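Local coordinates for replication protein A (Methanococcus maripaludis, PDB 3E0E) that probably binds DNA as part of replication protein A, of which this chain is a single OB-fold domain, at residues N2-I5 with S6-M9. Numbering follows the deposited sequence.
Sequences NYKI and SELM
E7 turns its carboxylate back along the chain to the backbone of K4. OE1 of E7 accepts the N-H of K4 at 2.9 Å in a nearly straight bond. The donor meets the anti side of the carboxylate, 27° out of its plane. CG of E7 stands anti to its own carbonyl carbon (chi1 -54°), and the extended chain beyond it carries OE1 back to K4. The same oxygen lies at the edge of the Y3 ring, 3.8 Å from CD1 of Y3, with the ring and carboxylate planes 80° apart.

Two backbone bonds close the 3-10 turn. E7 N donates to K4 O at 2.9 Å, and L8 N donates to I5 O at 3.2 Å.

The buried side is the tighter one. CB and CG of L8 both lie 3.5 Å from O of I5. CD2 of L8 packs against CB of Y3 at 3.9 Å, while its CD1 sits more loosely, 4.3 Å from CG2 of I5. I5 and L8 are buried, and both rest on I16 and I51. Y3 also touches I16.

The other side is loose. K4 and S6 are exposed, and OG of S6 comes only to 4.1 Å from CB of K4. The K4 chain bends at chi2 and runs off to a long, weak ion pair with D47.

Replacing E7 by an alanine removes the carboxylate, which would probably leave the N-H of K4 without this acceptor and the edge of the Y3 ring without its polar neighbour.

The 3-10 turn follows the short strand 2-3, which pairs in parallel with strand 12-29, and the side chains of I5 and, just after the turn, L8 pack onto the curled beta-sheet of an OB fold.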
loop_
_atom_site.group_PDB
_atom_site.type_symbol
_atom_site.label_atom_id
_atom_site.label_comp_id
_atom_site.label_asym_id
_atom_site.label_seq_id
_atom_site.Cartn_x
_atom_site.Cartn_y
_atom_site.Cartn_z
ATOM N N ASN A 2 -3.945 14.571 3.440
ATOM C CA ASN A 2 -3.446 13.492 2.608
ATOM C C ASN A 2 -1.955 13.761 2.489
ATOM O O ASN A 2 -1.527 14.912 2.440
ATOM C CB ASN A 2 -4.124 13.516 1.240
ATOM C CG ASN A 2 -5.618 13.282 1.338
ATOM O OD1 ASN A 2 -6.063 12.302 1.938
ATOM N ND2 ASN A 2 -6.402 14.180 0.752
ATOM N N TYR A 3 -1.163 12.700 2.459
ATOM C CA TYR A 3 0.278 12.849 2.385
ATOM C C TYR A 3 0.885 12.462 1.058
ATOM O O TYR A 3 0.348 11.629 0.330
ATOM C CB TYR A 3 0.944 11.984 3.451
ATOM C CG TYR A 3 0.887 12.535 4.850
ATOM C CD1 TYR A 3 1.684 13.613 5.224
ATOM C CD2 TYR A 3 0.080 11.946 5.815
ATOM C CE1 TYR A 3 1.687 14.082 6.530
ATOM C CE2 TYR A 3 0.077 12.408 7.127
ATOM C CZ TYR A 3 0.887 13.470 7.475
ATOM O OH TYR A 3 0.940 13.895 8.780
ATOM N N LYS A 4 2.010 13.093 0.753
ATOM C CA LYS A 4 2.767 12.749 -0.435
ATOM C C LYS A 4 3.745 11.751 0.168
ATOM O O LYS A 4 4.094 11.855 1.349
ATOM C CB LYS A 4 3.504 13.969 -0.989
ATOM C CG LYS A 4 2.595 14.984 -1.670
ATOM C CD LYS A 4 1.940 14.383 -2.912
ATOM C CE LYS A 4 1.107 15.402 -3.674
ATOM N NZ LYS A 4 0.519 14.806 -4.910
ATOM N N ILE A 5 4.177 10.775 -0.615
ATOM C CA ILE A 5 5.091 9.769 -0.109
ATOM C C ILE A 5 6.363 10.372 0.482
ATOM O O ILE A 5 6.900 9.854 1.454
ATOM C CB ILE A 5 5.439 8.751 -1.216
ATOM C CG1 ILE A 5 4.185 7.940 -1.569
ATOM C CG2 ILE A 5 6.570 7.841 -0.763
ATOM C CD1 ILE A 5 4.347 7.005 -2.765
ATOM N N SER A 6 6.829 11.481 -0.089
ATOM C CA SER A 6 8.043 12.124 0.411
ATOM C C SER A 6 7.853 12.741 1.796
ATOM O O SER A 6 8.828 13.036 2.487
ATOM C CB SER A 6 8.506 13.210 -0.562
ATOM O OG SER A 6 7.543 14.245 -0.676
ATOM N N GLU A 7 6.602 12.930 2.204
ATOM C CA GLU A 7 6.314 13.532 3.500
ATOM C C GLU A 7 6.162 12.505 4.611
ATOM O O GLU A 7 6.117 12.856 5.788
ATOM C CB GLU A 7 5.039 14.374 3.408
ATOM C CG GLU A 7 5.072 15.409 2.297
ATOM C CD GLU A 7 3.782 16.205 2.200
ATOM O OE1 GLU A 7 2.701 15.584 2.115
ATOM O OE2 GLU A 7 3.848 17.453 2.202
ATOM N N LEU A 8 6.082 11.232 4.241
ATOM C CA LEU A 8 5.924 10.176 5.235
ATOM C C LEU A 8 7.106 10.068 6.196
ATOM O O LEU A 8 8.252 10.314 5.819
ATOM C CB LEU A 8 5.707 8.831 4.538
ATOM C CG LEU A 8 4.460 8.748 3.655
ATOM C CD1 LEU A 8 4.423 7.391 2.973
ATOM C CD2 LEU A 8 3.208 8.972 4.494
HETATM N N MSE A 9 6.804 9.708 7.439
HETATM C CA MSE A 9 7.806 9.537 8.487
HETATM C C MSE A 9 7.486 8.252 9.245
HETATM O O MSE A 9 6.346 7.791 9.246
HETATM C CB MSE A 9 7.772 10.707 9.479
HETATM C CG MSE A 9 7.948 12.084 8.873
HETATM SE SE MSE A 9 7.967 13.359 10.157
HETATM C CE MSE A 9 9.730 13.662 10.295
#